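Local coordinates for cellulase (Bacteroides salanitronis, PDB 6WQY), which probably cleaves internal beta-1,4-glucosidic bonds of cellulose and related plant polysaccharides as a broad-specificity GH5 subfamily 4 endoglucanase, of which this chain is the TIM-barrel domain, at residues Gly123-Tyr128 with Glu174-Ser179; Leu130-Ala135 with Gly190-Val195; Thr226-Thr231 with Gly289-Met294; Pro342-Ala347 with Gln355-Phe360. One frame throughout, in Å; residues are numbered along the deposited sequence. Where two conformers were deposited one is given.

Contact 1 (Gly123-Tyr128 with Glu174-Ser179); sequences GANSQY and EIHDGS
N125 and H176 lie side by side and point the same way, their amide and imidazole planes 64° apart. OD1 of N125 comes to the edge of the imidazole and takes a weak, bent hydrogen bond from H176 NE2 at 3.0 Å. The histidine CG lies between the backbone N and the carbonyl carbon (chi1 65°). The NE2 and CE1 edge of the ring comes near N125, while W180 meets the same ring from outside the two segments. The other end of the amide is fixed too: N125 ND2 donates to Q127 OE1, 3.0 Å away and close to the amide plane, so asparagine serves as acceptor and donor at once. These residues belong to two loops of the beta/alpha barrel, which follow the neighbouring strands 114-118 and 167-170. One water joins G123 O to H176 N, and another joins N125 N to E174 O. Glycine suits position 123, because a CB there would probably come too close to I175 CD1, and G178 has backbone angles that would jam any side chain against the preceding carbonyl. S126 rests its CB 3.3 Å from H176 O; its modelled OG, one of two conformers, bonds to D131. D177 OD1 accepts from S179 N at 3.1 Å, an Asx turn, while OD2 is held by Q192 NE2 and D184 N.

Contact 2 (Leu130-Ala135 with Gly190-Val195); sequences LDIKDA and GRQYAV
A water at the edge of the R191 guanidinium, in its plane, links it to A135: it accepts from NH2 and donates to A135 O at 2.7 Å. One face of the guanidinium rests on V195 CG2, which sits over its centre, 3.5 Å above the plane, and NH1 forms a salt bridge with E198, so the flat group offers a face for a methyl to pack on while its N-H groups point outward to partners. A second water repeats the bridge, taking a hydrogen from Q192 NE2 and giving one to K133 O; Q192 OE1 bonds to Y224 OH, and NE2 also to D177 OD2. Beside the two water bridges, the short helix 132-135 of the loop after barrel strand 114-118 packs on the first turn of helix 191-209, one of the helices that wrap the TIM barrel. The branched side chains of I132 and V195 suit this buried apolar patch. The V195 methyl CG1, anti to the backbone N, lies 4.1 Å from A135 CB, where a small side chain lets the helices approach. I132 CG1 packs 4.1 Å from Q192 CB; its CD1 comes very near V195 CG1, but I132 has two conformers and that tightness is doubtful. D131 caps the short helix, its OD1 accepting from D134 N at 3.2 Å.

Contact 3 (Thr226-Thr231 with Gly289-Met294); sequences TNIDLT and GQFAKM
I228 and M294 cross obliquely, with the isoleucine CG2 3.9 Å from M294 CG, while the carboxylate of D229 turns to the other helix's polar residues. I228 is a knob held among Q290, F291, K293 and M294. Its chi1 of -75° puts CG1 beside the backbone N, anti to the carbonyl carbon, while CG2 stands anti to the N and reaches 3.6 Å from Q290 O. I228 CD1, on the other branch, meets the ring edge at F291 CD1, 4.1 Å away. A beta-branched side chain suits the place because its two arms fill different parts of the hole. Beside it, in the modelled conformer of D229 (one of two), OD1 uses its syn lone pair for a salt bridge to K293 NZ at 2.7 Å. D229 and Q290 cross at about a right angle, their planes 44° apart, and Q290 NE2 donates to D229 OD2 at 2.9 Å from above the carboxylate plane. The glutamine, bent at chi2 (-58°), also offers OE1, which accepts from K293 NZ at 2.8 Å on an in-plane lone pair, and a water links OE1 to D229 OD2. An alanine at Q290 would lose both amide bonds and would probably leave D229 OD2 without its amide donor and the K293 ammonium freer to turn. On the first helix, N227 OD1 caps the N-terminus by accepting from L230 N. I228 and M294 both also rest on V250 of strand 246-251, an arrangement typical of the (beta/alpha)8 barrel, where neighbouring outer helices pack on each other and on the strand wall.

Contact 4 (Pro342-Ala347 with Gln355-Phe360); sequences PFYWDA and QSWALF
D346 and A358 bring the two backbones nearest, CA to CA 5.1 Å, where the end of strand 342-346 and the loop 357-360 run 88° apart. Y344 works with both its hydroxyl and its ring: OH donates to W357 O at 2.7 Å, tilted from the carbonyl plane, while L359 CD1 lies over one ring face in a CH-pi contact, 3.9 Å from the centroid. A phenylalanine at Y344 would keep the leucine's platform but would probably leave W357 O without this buried donor. W345 turns the edge of its indole to the face of W357 in a T-shaped pair, with CD1 of W345 over the centre of that ring and 3.7 Å from W357 CD2; the planes meet at 83°. Alanine suits position 347, where a small methyl fits against the W357 indole, A347 CB lying 4.0 Å from W357 CD1. The buried W345 O and A347 N have no hydrogen-bond partner in the model. D346 OD2 accepts from L359 N at 2.8 Å, met from above the carboxylate plane, weakly from F360 N, and also from W35 NE1; OD1 accepts from H362 NE2 and G348 N. So many donors around a buried carboxylate would probably favour its charged form and pin the loop to the strand end.

How the contacts relate
All four contacts belong to one eight-stranded parallel TIM barrel, whose strands follow chain order. Contacts 1 and 2 alternate along the chain, their centres 10 Å apart, and touch directly through S126 with D131 and D177 with Q192. Contact 3 follows in series, about 20 Å from both, centre to centre, touching contact 1 at E174 with T226 and contact 2 at Y193 with L230. Contact 4 comes last, at strand 342-346 beside the first strand, where the barrel closes; its centre lies about 30 Å from that of contact 2, across the chain's centre. Contacts 1 to 3 thus join loops and helices around adjacent strands, while contact 4 joins the last strand to its following loop.

Contact 1 (Gly123-Tyr128 with Glu174-Ser179)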
# COMPACT_ATOMS: atom_id res chain seq x y z
N GLY A 123 0.23 -11.77 -6.64
CA GLY A 123 -0.89 -11.37 -7.45
C GLY A 123 -0.55 -10.62 -8.71
O GLY A 123 -1.47 -10.12 -9.37
N ALA A 124 0.73 -10.49 -9.08
CA ALA A 124 1.08 -9.66 -10.22
C ALA A 124 0.48 -10.21 -11.50
O ALA A 124 0.78 -11.34 -11.91
CB ALA A 124 2.59 -9.54 -10.35
N ASN A 125 -0.38 -9.41 -12.14
CA ASN A 125 -0.88 -9.65 -13.49
C ASN A 125 -1.66 -10.95 -13.64
O ASN A 125 -1.87 -11.41 -14.76
CB ASN A 125 0.26 -9.62 -14.50
CG ASN A 125 1.14 -8.41 -14.36
OD1 ASN A 125 0.65 -7.31 -14.02
ND2 ASN A 125 2.44 -8.59 -14.56
N SER A 126 -2.12 -11.53 -12.54
CA SER A 126 -2.83 -12.80 -12.59
C SER A 126 -1.97 -13.92 -13.15
O SER A 126 -2.50 -14.93 -13.61
CB SER A 126 -4.13 -12.67 -13.41
OG SER A 126 -5.14 -13.55 -12.95
N GLN A 127 -0.64 -13.79 -13.10
CA GLN A 127 0.23 -14.76 -13.75
C GLN A 127 0.77 -15.83 -12.81
O GLN A 127 1.41 -16.78 -13.29
CB GLN A 127 1.35 -14.06 -14.53
CG GLN A 127 2.46 -13.48 -13.67
CD GLN A 127 3.48 -12.70 -14.51
OE1 GLN A 127 3.39 -11.48 -14.64
NE2 GLN A 127 4.45 -13.41 -15.07
N TYR A 128 0.48 -15.75 -11.51
CA TYR A 128 0.90 -16.75 -10.54
C TYR A 128 -0.33 -17.37 -9.87
O TYR A 128 -1.42 -17.36 -10.45
CB TYR A 128 1.88 -16.15 -9.53
CG TYR A 128 3.05 -15.43 -10.17
CD1 TYR A 128 4.03 -16.13 -10.86
CD2 TYR A 128 3.19 -14.06 -10.08
CE1 TYR A 128 5.10 -15.47 -11.45
CE2 TYR A 128 4.25 -13.40 -10.66
CZ TYR A 128 5.20 -14.11 -11.34
OH TYR A 128 6.26 -13.45 -11.92
N GLU A 174 -2.40 -5.52 -6.01
CA GLU A 174 -3.05 -4.97 -7.20
C GLU A 174 -3.58 -6.13 -8.03
O GLU A 174 -2.83 -6.79 -8.74
CB GLU A 174 -2.07 -4.13 -8.01
CG GLU A 174 -1.66 -2.86 -7.32
CD GLU A 174 -0.72 -1.98 -8.11
OE1 GLU A 174 -0.13 -2.45 -9.12
OE2 GLU A 174 -0.55 -0.78 -7.76
N ILE A 175 -4.86 -6.39 -7.91
CA ILE A 175 -5.49 -7.55 -8.54
C ILE A 175 -6.14 -7.12 -9.85
O ILE A 175 -7.01 -6.23 -9.88
CB ILE A 175 -6.50 -8.19 -7.58
CG1 ILE A 175 -5.80 -8.66 -6.29
CG2 ILE A 175 -7.25 -9.32 -8.27
CD1 ILE A 175 -4.64 -9.63 -6.49
N HIS A 176 -5.72 -7.76 -10.94
CA HIS A 176 -6.31 -7.55 -12.25
C HIS A 176 -6.01 -8.78 -13.10
O HIS A 176 -5.09 -9.57 -12.80
CB HIS A 176 -5.78 -6.28 -12.93
CG HIS A 176 -4.34 -6.34 -13.26
ND1 HIS A 176 -3.87 -6.65 -14.52
CD2 HIS A 176 -3.25 -6.16 -12.48
CE1 HIS A 176 -2.55 -6.64 -14.50
NE2 HIS A 176 -2.14 -6.34 -13.27
N ASP A 177 -6.76 -8.92 -14.19
CA ASP A 177 -6.70 -10.13 -14.99
C ASP A 177 -5.59 -10.15 -16.02
O ASP A 177 -5.52 -11.09 -16.81
CB ASP A 177 -8.06 -10.39 -15.67
CG ASP A 177 -8.42 -9.39 -16.76
OD1 ASP A 177 -7.63 -8.48 -17.08
OD2 ASP A 177 -9.51 -9.57 -17.31
N GLY A 178 -4.69 -9.16 -15.98
CA GLY A 178 -3.63 -8.98 -16.95
C GLY A 178 -3.74 -7.66 -17.70
O GLY A 178 -2.73 -7.10 -18.12
N SER A 179 -4.97 -7.15 -17.84
CA SER A 179 -5.22 -5.93 -18.60
C SER A 179 -5.34 -4.68 -17.76
O SER A 179 -5.78 -3.64 -18.27
CB SER A 179 -6.46 -6.11 -19.46
OG SER A 179 -6.22 -7.04 -20.51
O HOH W 1 -3.93 -9.96 -10.33
O HOH W 2 -0.79 -6.79 -10.74

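Contact 2 (Leu130-Ala135 with Gly190-Val195)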
# COMPACT_ATOMS: atom_id res chain seq x y z
N LEU A 130 -2.33 -16.51 -7.48
CA LEU A 130 -3.41 -15.60 -7.11
C LEU A 130 -3.95 -15.06 -8.43
O LEU A 130 -3.49 -14.04 -8.93
CB LEU A 130 -2.83 -14.55 -6.17
CG LEU A 130 -3.77 -13.55 -5.53
CD1 LEU A 130 -4.94 -14.18 -4.82
CD2 LEU A 130 -2.95 -12.70 -4.56
N ASP A 131 -4.92 -15.78 -9.01
CA ASP A 131 -5.28 -15.69 -10.43
C ASP A 131 -6.76 -15.37 -10.61
O ASP A 131 -7.61 -16.26 -10.70
CB ASP A 131 -4.93 -17.06 -11.06
CG ASP A 131 -5.31 -17.18 -12.51
OD1 ASP A 131 -5.75 -16.21 -13.15
OD2 ASP A 131 -5.21 -18.33 -13.03
N ILE A 132 -7.07 -14.07 -10.67
CA ILE A 132 -8.46 -13.61 -10.76
C ILE A 132 -9.08 -14.00 -12.10
O ILE A 132 -10.29 -14.27 -12.17
CB ILE A 132 -8.53 -12.09 -10.51
CG1 ILE A 132 -9.97 -11.59 -10.41
CG2 ILE A 132 -7.79 -11.32 -11.60
CD1 ILE A 132 -10.68 -11.98 -9.14
N LYS A 133 -8.30 -14.00 -13.18
CA LYS A 133 -8.88 -14.26 -14.48
C LYS A 133 -9.53 -15.64 -14.52
O LYS A 133 -10.69 -15.79 -14.91
CB LYS A 133 -7.83 -14.14 -15.58
CG LYS A 133 -8.46 -14.17 -16.98
CD LYS A 133 -7.47 -13.91 -18.11
CE LYS A 133 -6.45 -15.03 -18.24
NZ LYS A 133 -5.46 -14.79 -19.33
N ASP A 134 -8.78 -16.66 -14.09
CA ASP A 134 -9.30 -18.02 -14.13
C ASP A 134 -10.20 -18.32 -12.94
O ASP A 134 -11.11 -19.14 -13.07
CB ASP A 134 -8.14 -19.01 -14.21
CG ASP A 134 -7.34 -18.85 -15.49
OD1 ASP A 134 -7.95 -18.85 -16.58
OD2 ASP A 134 -6.10 -18.70 -15.39
N ALA A 135 -9.99 -17.68 -11.80
CA ALA A 135 -10.90 -17.90 -10.68
C ALA A 135 -12.31 -17.46 -11.04
O ALA A 135 -13.28 -18.06 -10.56
CB ALA A 135 -10.44 -17.12 -9.45
N GLY A 190 -19.57 -8.38 -14.08
CA GLY A 190 -19.20 -8.12 -12.70
C GLY A 190 -18.57 -9.28 -11.98
O GLY A 190 -18.28 -9.16 -10.79
N ARG A 191 -18.31 -10.41 -12.65
CA ARG A 191 -17.84 -11.59 -11.93
C ARG A 191 -16.47 -11.36 -11.30
O ARG A 191 -16.26 -11.71 -10.13
CB ARG A 191 -17.81 -12.81 -12.85
CG ARG A 191 -17.40 -14.08 -12.14
CD ARG A 191 -18.30 -14.42 -10.95
NE ARG A 191 -17.85 -15.63 -10.28
CZ ARG A 191 -17.98 -15.86 -8.99
NH1 ARG A 191 -18.57 -14.96 -8.19
NH2 ARG A 191 -17.51 -16.98 -8.46
N GLN A 192 -15.51 -10.82 -12.05
CA GLN A 192 -14.21 -10.60 -11.45
C GLN A 192 -14.32 -9.68 -10.23
O GLN A 192 -13.65 -9.92 -9.21
CB GLN A 192 -13.22 -10.02 -12.45
CG GLN A 192 -12.72 -11.02 -13.47
CD GLN A 192 -11.68 -10.40 -14.39
OE1 GLN A 192 -11.09 -9.36 -14.04
NE2 GLN A 192 -11.45 -10.98 -15.53
N TYR A 193 -15.12 -8.61 -10.30
CA TYR A 193 -15.26 -7.75 -9.13
C TYR A 193 -15.81 -8.53 -7.95
O TYR A 193 -15.38 -8.33 -6.79
CB TYR A 193 -16.16 -6.55 -9.42
CG TYR A 193 -15.69 -5.65 -10.53
CD1 TYR A 193 -14.36 -5.29 -10.66
CD2 TYR A 193 -16.58 -5.17 -11.48
CE1 TYR A 193 -13.94 -4.48 -11.70
CE2 TYR A 193 -16.17 -4.36 -12.52
CZ TYR A 193 -14.84 -4.02 -12.63
OH TYR A 193 -14.37 -3.23 -13.66
N ALA A 194 -16.78 -9.40 -8.21
CA ALA A 194 -17.38 -10.19 -7.15
C ALA A 194 -16.38 -11.16 -6.55
O ALA A 194 -16.34 -11.35 -5.33
CB ALA A 194 -18.60 -10.95 -7.67
N VAL A 195 -15.56 -11.79 -7.39
CA VAL A 195 -14.55 -12.71 -6.88
C VAL A 195 -13.56 -12.00 -5.97
O VAL A 195 -13.22 -12.51 -4.89
CB VAL A 195 -13.84 -13.42 -8.05
CG1 VAL A 195 -12.63 -14.19 -7.55
CG2 VAL A 195 -14.81 -14.35 -8.76
O HOH W 3 -12.35 -13.75 -16.05
O HOH W 4 -15.96 -18.55 -10.25

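Contact 3 (Thr226-Thr231 with Gly289-Met294)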
# COMPACT_ATOMS: atom_id res chain seq x y z
N THR A 226 -6.44 -1.65 -7.43
CA THR A 226 -6.28 -0.49 -6.54
C THR A 226 -6.68 0.83 -7.22
O THR A 226 -6.18 1.90 -6.87
CB THR A 226 -4.91 -0.40 -5.87
OG1 THR A 226 -3.86 -0.29 -6.83
CG2 THR A 226 -4.66 -1.59 -4.99
N ASN A 227 -7.62 0.76 -8.15
CA ASN A 227 -8.05 1.94 -8.90
C ASN A 227 -9.22 2.62 -8.19
O ASN A 227 -10.20 1.96 -7.84
CB ASN A 227 -8.47 1.50 -10.29
CG ASN A 227 -8.99 2.64 -11.11
OD1 ASN A 227 -10.20 2.89 -11.18
ND2 ASN A 227 -8.09 3.38 -11.73
N ILE A 228 -9.12 3.93 -7.98
CA ILE A 228 -10.18 4.62 -7.24
C ILE A 228 -11.56 4.42 -7.87
O ILE A 228 -12.53 4.11 -7.18
CB ILE A 228 -9.84 6.10 -7.03
CG1 ILE A 228 -8.77 6.23 -5.94
CG2 ILE A 228 -11.10 6.90 -6.67
CD1 ILE A 228 -8.22 7.62 -5.74
N ASP A 229 -11.67 4.60 -9.19
CA ASP A 229 -12.99 4.50 -9.80
C ASP A 229 -13.56 3.09 -9.69
O ASP A 229 -14.74 2.90 -9.36
CB ASP A 229 -12.94 4.96 -11.25
CG ASP A 229 -12.87 6.45 -11.36
OD1 ASP A 229 -13.87 7.11 -11.00
OD2 ASP A 229 -11.80 6.96 -11.74
N LEU A 230 -12.75 2.07 -9.99
CA LEU A 230 -13.26 0.71 -9.91
C LEU A 230 -13.56 0.30 -8.47
O LEU A 230 -14.41 -0.58 -8.25
CB LEU A 230 -12.30 -0.28 -10.56
CG LEU A 230 -12.08 -0.06 -12.05
CD1 LEU A 230 -11.15 -1.14 -12.60
CD2 LEU A 230 -13.39 -0.08 -12.83
N THR A 231 -12.86 0.90 -7.51
CA THR A 231 -13.12 0.64 -6.10
C THR A 231 -14.44 1.27 -5.67
O THR A 231 -15.33 0.59 -5.13
CB THR A 231 -11.95 1.15 -5.26
OG1 THR A 231 -10.75 0.47 -5.65
CG2 THR A 231 -12.16 0.91 -3.76
N GLY A 289 -10.73 15.71 -7.46
CA GLY A 289 -11.88 14.99 -7.97
C GLY A 289 -11.87 13.52 -7.61
O GLY A 289 -12.89 12.94 -7.23
N GLN A 290 -10.70 12.88 -7.73
CA GLN A 290 -10.60 11.47 -7.38
C GLN A 290 -10.71 11.26 -5.88
O GLN A 290 -11.38 10.32 -5.43
CB GLN A 290 -9.29 10.90 -7.92
CG GLN A 290 -9.21 10.86 -9.43
CD GLN A 290 -10.34 10.04 -10.02
OE1 GLN A 290 -11.38 10.59 -10.40
NE2 GLN A 290 -10.15 8.73 -10.08
N PHE A 291 -10.05 12.11 -5.09
CA PHE A 291 -10.14 11.92 -3.65
C PHE A 291 -11.55 12.24 -3.15
O PHE A 291 -12.00 11.64 -2.15
CB PHE A 291 -9.08 12.75 -2.91
CG PHE A 291 -7.66 12.30 -3.13
CD1 PHE A 291 -7.33 11.26 -3.97
CD2 PHE A 291 -6.63 12.96 -2.47
CE1 PHE A 291 -6.00 10.88 -4.15
CE2 PHE A 291 -5.31 12.60 -2.66
CZ PHE A 291 -4.99 11.57 -3.49
N ALA A 292 -12.28 13.14 -3.83
CA ALA A 292 -13.66 13.42 -3.47
C ALA A 292 -14.53 12.18 -3.63
O ALA A 292 -15.49 11.99 -2.86
CB ALA A 292 -14.21 14.57 -4.31
N LYS A 293 -14.24 11.33 -4.62
CA LYS A 293 -15.01 10.10 -4.77
C LYS A 293 -14.80 9.19 -3.57
O LYS A 293 -15.75 8.60 -3.05
CB LYS A 293 -14.61 9.38 -6.06
CG LYS A 293 -14.92 10.15 -7.32
CD LYS A 293 -14.38 9.48 -8.57
CE LYS A 293 -14.69 10.28 -9.81
NZ LYS A 293 -13.99 9.76 -11.02
N MET A 294 -13.55 9.08 -3.11
CA MET A 294 -13.26 8.27 -1.94
C MET A 294 -13.94 8.84 -0.69
O MET A 294 -14.45 8.08 0.15
CB MET A 294 -11.75 8.19 -1.71
CG MET A 294 -11.01 7.39 -2.76
SD MET A 294 -11.49 5.63 -2.84
CE MET A 294 -10.85 5.05 -1.27
O HOH W 5 -11.82 9.23 -13.36

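Contact 4 (Pro342-Ala347 with Gln355-Phe360)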
# COMPACT_ATOMS: atom_id res chain seq x y z
N PRO A 342 -1.48 8.92 3.17
CA PRO A 342 -0.72 8.52 1.98
C PRO A 342 0.58 7.84 2.33
O PRO A 342 1.28 8.24 3.28
CB PRO A 342 -0.45 9.87 1.30
CG PRO A 342 -0.26 10.82 2.48
CD PRO A 342 -1.18 10.31 3.58
N PHE A 343 0.94 6.81 1.55
CA PHE A 343 2.19 6.06 1.71
C PHE A 343 3.03 6.25 0.45
O PHE A 343 2.67 5.76 -0.63
CB PHE A 343 1.91 4.57 1.93
CG PHE A 343 1.38 4.24 3.31
CD1 PHE A 343 0.09 4.62 3.69
CD2 PHE A 343 2.16 3.55 4.21
CE1 PHE A 343 -0.38 4.31 4.97
CE2 PHE A 343 1.69 3.23 5.48
CZ PHE A 343 0.42 3.62 5.85
N TYR A 344 4.15 6.94 0.59
CA TYR A 344 5.05 7.22 -0.53
C TYR A 344 5.74 5.94 -0.99
O TYR A 344 6.19 5.13 -0.17
CB TYR A 344 6.08 8.27 -0.06
CG TYR A 344 7.13 8.58 -1.10
CD1 TYR A 344 6.93 9.57 -2.05
CD2 TYR A 344 8.29 7.82 -1.18
CE1 TYR A 344 7.86 9.80 -3.04
CE2 TYR A 344 9.22 8.04 -2.18
CZ TYR A 344 8.99 9.03 -3.10
OH TYR A 344 9.89 9.27 -4.12
N TRP A 345 5.84 5.75 -2.31
CA TRP A 345 6.48 4.57 -2.88
C TRP A 345 7.98 4.77 -3.03
O TRP A 345 8.43 5.53 -3.89
CB TRP A 345 5.88 4.24 -4.26
CG TRP A 345 6.54 3.04 -4.88
CD1 TRP A 345 7.39 3.04 -5.93
CD2 TRP A 345 6.47 1.69 -4.43
NE1 TRP A 345 7.85 1.77 -6.18
CE2 TRP A 345 7.30 0.92 -5.26
CE3 TRP A 345 5.75 1.05 -3.41
CZ2 TRP A 345 7.44 -0.46 -5.09
CZ3 TRP A 345 5.91 -0.31 -3.24
CH2 TRP A 345 6.74 -1.05 -4.08
N ASP A 346 8.77 4.07 -2.22
CA ASP A 346 10.23 4.19 -2.23
C ASP A 346 10.84 2.86 -2.69
O ASP A 346 11.04 1.93 -1.90
CB ASP A 346 10.77 4.62 -0.87
CG ASP A 346 12.23 4.99 -0.90
OD1 ASP A 346 13.02 4.26 -1.54
OD2 ASP A 346 12.60 6.02 -0.28
N ALA A 347 11.18 2.77 -3.98
CA ALA A 347 11.77 1.57 -4.54
C ALA A 347 13.26 1.47 -4.26
O ALA A 347 13.88 0.50 -4.65
CB ALA A 347 11.54 1.54 -6.07
N GLN A 355 14.33 7.85 -13.20
CA GLN A 355 13.12 7.24 -12.66
C GLN A 355 13.35 6.76 -11.23
O GLN A 355 12.92 5.66 -10.85
CB GLN A 355 12.64 6.08 -13.54
CG GLN A 355 12.25 6.49 -14.95
CD GLN A 355 11.58 5.35 -15.71
OE1 GLN A 355 10.35 5.30 -15.80
NE2 GLN A 355 12.38 4.44 -16.24
N SER A 356 14.04 7.56 -10.43
CA SER A 356 14.39 7.17 -9.07
C SER A 356 13.34 7.66 -8.08
O SER A 356 13.08 8.87 -7.97
CB SER A 356 15.75 7.69 -8.65
OG SER A 356 15.99 7.33 -7.29
N TRP A 357 12.75 6.71 -7.35
CA TRP A 357 11.83 6.99 -6.27
C TRP A 357 12.53 7.11 -4.92
O TRP A 357 11.88 7.43 -3.92
CB TRP A 357 10.82 5.84 -6.13
CG TRP A 357 10.05 5.48 -7.35
CD1 TRP A 357 10.43 4.61 -8.33
CD2 TRP A 357 8.74 5.94 -7.72
NE1 TRP A 357 9.45 4.51 -9.29
CE2 TRP A 357 8.40 5.32 -8.94
CE3 TRP A 357 7.83 6.82 -7.14
CZ2 TRP A 357 7.20 5.54 -9.58
CZ3 TRP A 357 6.62 7.03 -7.79
CH2 TRP A 357 6.33 6.41 -9.00
N ALA A 358 13.83 6.84 -4.85
CA ALA A 358 14.48 6.64 -3.56
C ALA A 358 14.61 7.94 -2.78
O ALA A 358 15.09 8.95 -3.30
CB ALA A 358 15.88 6.06 -3.79
N LEU A 359 14.25 7.88 -1.51
CA LEU A 359 14.54 8.92 -0.53
C LEU A 359 15.62 8.49 0.46
O LEU A 359 16.38 9.34 0.94
CB LEU A 359 13.28 9.30 0.25
CG LEU A 359 12.10 9.76 -0.59
CD1 LEU A 359 10.89 10.06 0.31
CD2 LEU A 359 12.43 10.96 -1.45
N PHE A 360 15.70 7.19 0.76
CA PHE A 360 16.68 6.65 1.68
C PHE A 360 17.38 5.46 1.04
O PHE A 360 16.77 4.68 0.29
CB PHE A 360 16.04 6.10 2.96
CG PHE A 360 15.26 7.11 3.75
CD1 PHE A 360 13.94 7.36 3.45
CD2 PHE A 360 15.85 7.80 4.79
CE1 PHE A 360 13.21 8.29 4.17
CE2 PHE A 360 15.13 8.73 5.51
CZ PHE A 360 13.81 8.97 5.20